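Local coordinates for protein 4-hydroxy-tetrahydrodipicolinate synthase (PDB 6T3T) that probably catalyses the condensation of pyruvate with aspartate semialdehyde to 4-hydroxy-tetrahydrodipicolinate, a step of lysine biosynthesis, as a homotetramer, at residues His30-Arg35 with Glu68-Ile73; Tyr53-Glu58 with Glu266-Leu271; Gly187-Thr192 with Pro239-Leu244. All coordinates share one frame; numbering follows the deposited sequence.

After the opening strand 5-9 and a small hairpin, helix 21-32 leads into contact 1 at its C-terminal end. Helix 53-67 follows, and its first turn opens contact 2 before contact 1 has closed. Contact 1 then closes, at residues 68-73, a loop that takes in strand 38-40 and helix 53-67; here the chain enters strand 72-76 of the TIM barrel, so contacts 1 and 2 cross. Contact 2 closes much later, at residues 266-271, between helices 251-259 and 276-295. Contact 3 is nested inside that long loop and comes after contact 1 in series, joining residues 187-192 beyond strand 183-186 to the end of helix 227-243. The three centres lie 22 to 24 Å apart.

Contact 1. Residues His30-Arg35 with Glu68-Ile73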
# COMPACT_ATOMS: atom_id res chain seq x y z
N HIS A 30 10.35 18.73 34.41
CA HIS A 30 10.21 19.67 33.29
C HIS A 30 8.82 19.55 32.66
O HIS A 30 8.23 20.56 32.26
CB HIS A 30 11.33 19.44 32.26
CG HIS A 30 11.48 20.55 31.26
ND1 HIS A 30 11.71 21.87 31.63
CD2 HIS A 30 11.45 20.55 29.90
CE1 HIS A 30 11.80 22.62 30.55
NE2 HIS A 30 11.64 21.85 29.49
N GLN A 31 8.27 18.32 32.61
CA GLN A 31 6.91 18.15 32.10
C GLN A 31 5.89 18.86 33.00
O GLN A 31 5.06 19.64 32.53
CB GLN A 31 6.56 16.66 31.96
CG GLN A 31 7.43 15.85 30.94
CD GLN A 31 7.37 16.43 29.54
OE1 GLN A 31 6.29 16.51 28.93
NE2 GLN A 31 8.50 16.92 29.05
N ILE A 32 5.95 18.58 34.31
CA ILE A 32 4.98 19.14 35.27
C ILE A 32 5.02 20.67 35.26
O ILE A 32 4.01 21.33 35.49
CB ILE A 32 5.28 18.61 36.68
CG1 ILE A 32 5.02 17.11 36.76
CG2 ILE A 32 4.49 19.40 37.75
CD1 ILE A 32 5.67 16.45 37.96
N GLU A 33 6.21 21.24 35.05
CA GLU A 33 6.38 22.70 35.07
C GLU A 33 5.89 23.37 33.81
O GLU A 33 5.91 24.60 33.73
CB GLU A 33 7.88 23.06 35.23
CG GLU A 33 8.48 22.84 36.62
CD GLU A 33 10.01 22.78 36.54
OE1 GLU A 33 10.54 22.94 35.40
OE2 GLU A 33 10.68 22.52 37.57
N ASN A 34 5.47 22.59 32.81
CA ASN A 34 5.19 23.16 31.51
C ASN A 34 3.84 22.72 30.99
O ASN A 34 3.67 22.48 29.79
CB ASN A 34 6.33 22.83 30.56
CG ASN A 34 7.50 23.77 30.77
OD1 ASN A 34 7.38 24.97 30.53
ND2 ASN A 34 8.59 23.25 31.28
N ARG A 35 2.86 22.63 31.88
CA ARG A 35 1.44 22.54 31.52
C ARG A 35 1.09 21.24 30.80
O ARG A 35 0.23 21.22 29.92
CB ARG A 35 1.02 23.78 30.72
CG ARG A 35 1.42 25.08 31.47
CD ARG A 35 0.61 26.29 31.02
NE ARG A 35 -0.83 26.06 31.12
CZ ARG A 35 -1.75 26.91 30.69
NH1 ARG A 35 -1.40 28.07 30.13
NH2 ARG A 35 -3.04 26.60 30.81
N GLU A 68 3.87 11.92 42.05
CA GLU A 68 3.06 12.08 43.27
C GLU A 68 1.73 12.78 42.99
O GLU A 68 1.34 13.74 43.67
CB GLU A 68 3.85 12.86 44.35
CG GLU A 68 3.41 12.62 45.83
CD GLU A 68 4.33 13.30 46.85
OE1 GLU A 68 3.89 13.69 47.96
OE2 GLU A 68 5.52 13.49 46.53
N LYS A 69 1.03 12.27 41.98
CA LYS A 69 -0.34 12.63 41.61
C LYS A 69 -0.50 14.07 41.14
O LYS A 69 -1.63 14.54 41.00
CB LYS A 69 -1.31 12.36 42.77
CG LYS A 69 -1.38 10.88 43.14
CD LYS A 69 -2.62 10.24 42.54
CE LYS A 69 -3.77 10.25 43.56
NZ LYS A 69 -4.99 9.57 43.00
N ARG A 70 0.58 14.80 40.89
CA ARG A 70 0.41 16.18 40.43
C ARG A 70 -0.21 16.24 39.04
O ARG A 70 -1.02 17.12 38.75
CB ARG A 70 1.74 16.92 40.44
CG ARG A 70 2.27 17.17 41.84
CD ARG A 70 3.67 17.75 41.80
NE ARG A 70 4.67 16.71 41.57
CZ ARG A 70 5.97 16.97 41.38
NH1 ARG A 70 6.40 18.21 41.39
NH2 ARG A 70 6.82 15.98 41.17
N ILE A 71 0.14 15.29 38.17
CA ILE A 71 -0.49 15.13 36.87
C ILE A 71 -0.80 13.64 36.67
O ILE A 71 -0.32 12.78 37.42
CB ILE A 71 0.38 15.71 35.72
CG1 ILE A 71 1.73 14.99 35.62
CG2 ILE A 71 0.63 17.20 35.89
CD1 ILE A 71 2.66 15.53 34.46
N LYS A 72 -1.57 13.33 35.62
CA LYS A 72 -2.06 11.97 35.43
C LYS A 72 -0.99 11.06 34.85
O LYS A 72 -0.07 11.49 34.15
CB LYS A 72 -3.26 11.95 34.50
CG LYS A 72 -4.34 12.92 34.89
CD LYS A 72 -5.21 12.32 35.97
CE LYS A 72 -6.29 13.28 36.40
NZ LYS A 72 -7.01 12.75 37.60
N ILE A 73 -1.13 9.77 35.13
CA ILE A 73 -0.28 8.75 34.54
C ILE A 73 -1.17 7.69 33.90
O ILE A 73 -2.02 7.10 34.58
CB ILE A 73 0.64 8.09 35.57
CG1 ILE A 73 1.53 9.14 36.24
CG2 ILE A 73 1.48 7.03 34.88
CD1 ILE A 73 2.38 8.56 37.35
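Ile32 is the one residue of 30-35 that carries the contact, with CD1 on Arg70 and CG1 on Ile71. Its CD1 methyl sits over the centre of one face of the Arg70 guanidinium, 3.4 Å above the plane, with NH2 of Arg70 its nearest atom. One step back along the same chain, CG1 of Ile32 meets CD1 of Ile71 at 3.7 Å, an apolar contact in which the two side chains run at a slant to each other. No hydrogen bond joins the segments; the approach is entirely by van der Waals packing.

The guanidinium is steadied from outside the two segments. Its NE and NH2 donate to the carbonyl oxygens of Val67 and Ile66, at the end of helix 53-67, and NH2 also forms a salt bridge with Glu29. The bend at chi3 (-79°) brings the group back to the helix end, where these bonds hold its plane with one face under the methyl. Ile71 has CG1 between its backbone N and carbonyl carbon (chi1 61°), and from there CD1 extends toward Ile32.

Within 30-35, Asn34 ND2 donates to His30 O at 2.9 Å, folding the Asn34 side chain back onto the backbone of His30. The contact thus bridges the C-terminal end of helix 21-32 and the turn between helix 53-67 and strand 72-76. It lies near the surface, with Ile71 also touching Ile39 of strand 38-40, while Gln31, Asn34 and His30 rest against Pro212 of helix 212-223.

Contact 2. Residues Tyr53-Glu58 with Glu266-Leu271; sequences YEEHIE and ELRLPL
Glu55 and Arg268 meet end-on in a two-pronged salt bridge, which is the whole of the contact between these segments. Arg268 NH1 donates to Glu55 OE1 at 2.8 Å, and the bond is nearly straight, with an angle of 172° at the hydrogen. Its NH2 donates to OE2 of Glu55, also at 2.8 Å. Each carboxylate oxygen is therefore matched with its own nitrogen, and both are approached on the syn side. The oxygens lie close to the guanidinium plane, but the carboxylate is turned by 37° against it, so the donors come in somewhat out of the carboxylate plane.

The two side chains arrive from opposite directions. Arg268 is extended from CG to NE (chi3 168°), which lets its terminal nitrogens reach the carboxylate although the nearest CA atoms, those of Glu55 and Arg268, are 13.1 Å apart.

The guanidinium has further partners: Arg268 NH1 also donates to the carbonyl oxygen of Thr50, and the group makes a cation-pi contact with Phe14. Glu55 OE1 has a further hydrogen bond close by in the chain. Separately, the backbone N of Glu55 is bonded to Ser52 OG, at the start of helix 53-67. With Glu55 replaced by an alanine, the guanidinium is likely to lose its carboxylate mate, keeping Thr50 O and Phe14, and the helix would probably lose its tie to the 266-271 loop.

A second subunit packs on the following residues, Leu269 to Leu271. The chemistry is that of a charge-paired link between parts of the chain 208 residues apart: two bonds fix the guanidinium against rotation, and the opposite charges are likely to stabilise each other near the surface.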
# COMPACT_ATOMS: atom_id res chain seq x y z
N TYR A 53 10.88 -7.32 32.59
CA TYR A 53 9.59 -7.15 33.27
C TYR A 53 9.73 -6.21 34.48
O TYR A 53 8.92 -5.30 34.69
CB TYR A 53 9.06 -8.53 33.70
CG TYR A 53 7.80 -8.45 34.54
CD1 TYR A 53 6.56 -8.41 33.96
CD2 TYR A 53 7.88 -8.37 35.93
CE1 TYR A 53 5.42 -8.30 34.72
CE2 TYR A 53 6.75 -8.26 36.71
CZ TYR A 53 5.52 -8.23 36.09
OH TYR A 53 4.37 -8.13 36.84
N GLU A 54 10.73 -6.47 35.30
CA GLU A 54 11.00 -5.68 36.50
C GLU A 54 11.49 -4.27 36.18
O GLU A 54 11.17 -3.33 36.91
CB GLU A 54 11.83 -6.61 37.36
CG GLU A 54 10.71 -7.66 37.11
CD GLU A 54 10.94 -9.14 37.08
OE1 GLU A 54 11.77 -9.45 36.16
OE2 GLU A 54 10.18 -9.94 37.74
N GLU A 55 12.22 -4.08 35.08
CA GLU A 55 12.45 -2.72 34.64
C GLU A 55 11.13 -2.05 34.24
O GLU A 55 10.90 -0.89 34.57
CB GLU A 55 13.45 -2.69 33.49
CG GLU A 55 14.87 -2.69 33.96
CD GLU A 55 15.83 -2.90 32.83
OE1 GLU A 55 15.50 -3.64 31.89
OE2 GLU A 55 16.92 -2.30 32.87
N HIS A 56 10.25 -2.78 33.54
CA HIS A 56 8.93 -2.26 33.16
C HIS A 56 8.15 -1.81 34.39
O HIS A 56 7.56 -0.72 34.42
CB HIS A 56 8.14 -3.33 32.41
CG HIS A 56 6.96 -2.81 31.65
ND1 HIS A 56 6.82 -2.98 30.29
CD2 HIS A 56 5.85 -2.14 32.06
CE1 HIS A 56 5.68 -2.44 29.89
NE2 HIS A 56 5.08 -1.92 30.94
N ILE A 57 8.13 -2.65 35.42
CA ILE A 57 7.42 -2.31 36.65
C ILE A 57 8.08 -1.14 37.34
O ILE A 57 7.40 -0.22 37.81
CB ILE A 57 7.35 -3.55 37.57
CG1 ILE A 57 6.63 -4.70 36.87
CG2 ILE A 57 6.64 -3.20 38.87
CD1 ILE A 57 5.37 -4.29 36.19
N GLU A 58 9.42 -1.11 37.37
CA GLU A 58 10.14 -0.06 38.08
C GLU A 58 9.98 1.32 37.44
O GLU A 58 9.89 2.32 38.15
CB GLU A 58 11.62 -0.41 38.18
CG GLU A 58 12.39 0.52 39.11
CD GLU A 58 11.91 0.44 40.57
OE1 GLU A 58 11.30 -0.59 40.96
OE2 GLU A 58 12.14 1.41 41.32
N GLU A 266 21.79 6.24 24.97
CA GLU A 266 21.85 4.79 25.13
C GLU A 266 20.56 4.20 24.59
O GLU A 266 19.48 4.46 25.13
CB GLU A 266 22.04 4.41 26.59
CG GLU A 266 22.97 3.26 26.80
CD GLU A 266 23.29 3.06 28.25
OE1 GLU A 266 24.33 3.58 28.68
OE2 GLU A 266 22.54 2.34 28.95
N LEU A 267 20.67 3.45 23.52
CA LEU A 267 19.56 2.73 22.93
C LEU A 267 19.81 1.23 23.08
O LEU A 267 20.94 0.76 22.94
CB LEU A 267 19.38 3.11 21.46
CG LEU A 267 19.03 4.57 21.25
CD1 LEU A 267 19.50 5.07 19.88
CD2 LEU A 267 17.54 4.74 21.40
N ARG A 268 18.75 0.49 23.34
CA ARG A 268 18.87 -0.96 23.41
C ARG A 268 18.55 -1.59 22.06
O ARG A 268 17.53 -1.27 21.44
CB ARG A 268 17.94 -1.50 24.50
CG ARG A 268 18.40 -1.06 25.88
CD ARG A 268 17.42 -1.46 27.01
NE ARG A 268 18.07 -1.25 28.30
CZ ARG A 268 17.63 -1.73 29.46
NH1 ARG A 268 16.53 -2.48 29.52
NH2 ARG A 268 18.32 -1.47 30.55
N LEU A 269 19.43 -2.48 21.62
CA LEU A 269 19.23 -3.22 20.39
C LEU A 269 17.91 -3.98 20.45
O LEU A 269 17.59 -4.59 21.48
CB LEU A 269 20.41 -4.17 20.16
CG LEU A 269 21.74 -3.55 19.69
CD1 LEU A 269 22.89 -4.56 19.66
CD2 LEU A 269 21.57 -2.90 18.33
N PRO A 270 17.15 -4.04 19.35
CA PRO A 270 17.58 -3.75 17.97
C PRO A 270 17.57 -2.27 17.53
O PRO A 270 17.82 -2.01 16.35
CB PRO A 270 16.57 -4.57 17.14
CG PRO A 270 15.26 -4.43 17.95
CD PRO A 270 15.74 -4.49 19.42
N LEU A 271 17.28 -1.32 18.41
CA LEU A 271 17.41 0.09 18.03
C LEU A 271 18.89 0.50 17.98
O LEU A 271 19.71 0.04 18.79
CB LEU A 271 16.65 1.00 19.02
CG LEU A 271 15.12 0.81 19.03
CD1 LEU A 271 14.47 1.88 19.88
CD2 LEU A 271 14.55 0.84 17.63

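Contact 3. Residues Gly187-Thr192 with Pro239-Leu244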
# COMPACT_ATOMS: atom_id res chain seq x y z
N GLY A 187 -2.10 10.26 18.04
CA GLY A 187 -0.88 9.57 18.33
C GLY A 187 0.27 9.98 17.44
O GLY A 187 1.29 9.29 17.43
N ASP A 188 0.14 11.07 16.70
CA ASP A 188 1.16 11.50 15.73
C ASP A 188 1.19 13.01 15.80
O ASP A 188 0.20 13.66 15.46
CB ASP A 188 0.82 10.99 14.33
CG ASP A 188 1.79 11.50 13.24
OD1 ASP A 188 2.75 12.25 13.52
OD2 ASP A 188 1.57 11.11 12.08
N ASP A 189 2.32 13.57 16.25
CA ASP A 189 2.38 15.00 16.52
C ASP A 189 2.02 15.82 15.28
O ASP A 189 1.36 16.86 15.37
CB ASP A 189 3.76 15.40 17.03
CG ASP A 189 3.97 15.08 18.50
OD1 ASP A 189 3.21 15.55 19.36
OD2 ASP A 189 4.90 14.30 18.78
N ALA A 190 2.46 15.35 14.10
CA ALA A 190 2.24 16.10 12.86
C ALA A 190 0.77 16.15 12.48
O ALA A 190 0.38 17.06 11.76
CB ALA A 190 3.05 15.46 11.72
N LEU A 191 -0.05 15.23 12.97
CA LEU A 191 -1.47 15.20 12.63
C LEU A 191 -2.36 15.72 13.75
O LEU A 191 -3.58 15.70 13.59
CB LEU A 191 -1.88 13.77 12.26
CG LEU A 191 -1.19 13.16 11.03
CD1 LEU A 191 -1.63 11.72 10.82
CD2 LEU A 191 -1.52 13.97 9.83
N THR A 192 -1.78 16.16 14.88
CA THR A 192 -2.58 16.60 16.02
C THR A 192 -3.56 17.70 15.60
O THR A 192 -4.77 17.58 15.84
CB THR A 192 -1.68 17.10 17.15
OG1 THR A 192 -0.99 16.00 17.72
CG2 THR A 192 -2.46 17.82 18.24
N PRO A 239 8.39 21.04 10.98
CA PRO A 239 9.63 20.34 10.59
C PRO A 239 10.23 19.51 11.71
O PRO A 239 10.78 18.43 11.45
CB PRO A 239 10.55 21.48 10.16
CG PRO A 239 9.57 22.53 9.62
CD PRO A 239 8.47 22.48 10.65
N LEU A 240 10.11 19.96 12.96
CA LEU A 240 10.51 19.10 14.07
C LEU A 240 9.63 17.85 14.14
O LEU A 240 10.14 16.73 14.29
CB LEU A 240 10.47 19.87 15.40
CG LEU A 240 10.91 18.97 16.58
CD1 LEU A 240 12.40 18.70 16.59
CD2 LEU A 240 10.46 19.53 17.92
N PHE A 241 8.30 18.02 14.03
CA PHE A 241 7.40 16.86 14.04
C PHE A 241 7.82 15.82 13.02
O PHE A 241 7.76 14.61 13.28
CB PHE A 241 5.96 17.28 13.75
CG PHE A 241 5.30 18.05 14.85
CD1 PHE A 241 5.85 18.09 16.14
CD2 PHE A 241 4.13 18.74 14.59
CE1 PHE A 241 5.24 18.83 17.16
CE2 PHE A 241 3.50 19.49 15.61
CZ PHE A 241 4.05 19.52 16.90
N ARG A 242 8.19 16.29 11.82
CA ARG A 242 8.66 15.43 10.74
C ARG A 242 9.97 14.72 11.10
O ARG A 242 10.10 13.50 10.95
CB ARG A 242 8.82 16.31 9.49
CG ARG A 242 8.92 15.70 8.12
CD ARG A 242 9.48 16.82 7.18
NE ARG A 242 10.74 17.38 7.73
CZ ARG A 242 11.17 18.64 7.60
NH1 ARG A 242 12.31 19.01 8.16
NH2 ARG A 242 10.45 19.54 6.93
N ASP A 243 10.96 15.48 11.55
CA ASP A 243 12.27 14.89 11.80
C ASP A 243 12.32 14.04 13.07
O ASP A 243 13.25 13.25 13.23
CB ASP A 243 13.33 15.98 11.82
CG ASP A 243 13.65 16.45 10.43
OD1 ASP A 243 13.26 15.71 9.50
OD2 ASP A 243 14.25 17.52 10.25
N LEU A 244 11.34 14.15 13.97
CA LEU A 244 11.29 13.20 15.08
C LEU A 244 10.87 11.81 14.62
O LEU A 244 10.86 10.89 15.45
CB LEU A 244 10.33 13.69 16.15
CG LEU A 244 10.91 14.86 16.96
CD1 LEU A 244 9.88 15.31 17.98
CD2 LEU A 244 12.22 14.46 17.62
O HOH W 1 5.52 13.61 14.19
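Phe241 turns its ring toward Asp189 through a first torsion that sets CG beside the backbone N and anti to the carbonyl carbon (chi1 -70°). Asp189 has the same kind of first torsion, and its CB comes down over one face of the ring. That CB lies 3.7 Å from the centroid of the Phe241 ring and only 18° off its normal, a CH-pi contact displaced toward the CD1 side. The carboxylate is turned nearly parallel to the ring, their planes 21° apart. The backbone joins in as well, for Asp189 O stands 3.4 Å from Phe241 CE2. Ala190 then packs its CB against CB of Phe241 at 4.0 Å, near the point where the two backbones are closest.

Water adds a polar link: it donates to Phe241 O at 2.6 Å and to Asp188 OD1 at 3.2 Å. The same OD1 accepts from Ala190 N, forming an Asx turn in which the donor stands above the carboxylate plane. One oxygen thus holds the turn together and also reaches the helix through the water.

The carboxylate of Asp189 is buried and well supplied with donors: OD2 takes the backbone N-H groups of Val206 and Ala207, and OD1 pairs with Ser205 OG. CB rests on the ring while the oxygens bond with Ser205 and the residues just after strand 202-205. Asp169 of a third subunit packs on Ala190.

This is a buried junction of a TIM barrel, where the loop after strand 183-186 meets helix 227-243. The Asp189 side chain lies about 8 Å from those of Thr45 and Val204, both predicted to bind pyruvate, which places the contact close to the probable pyruvate site.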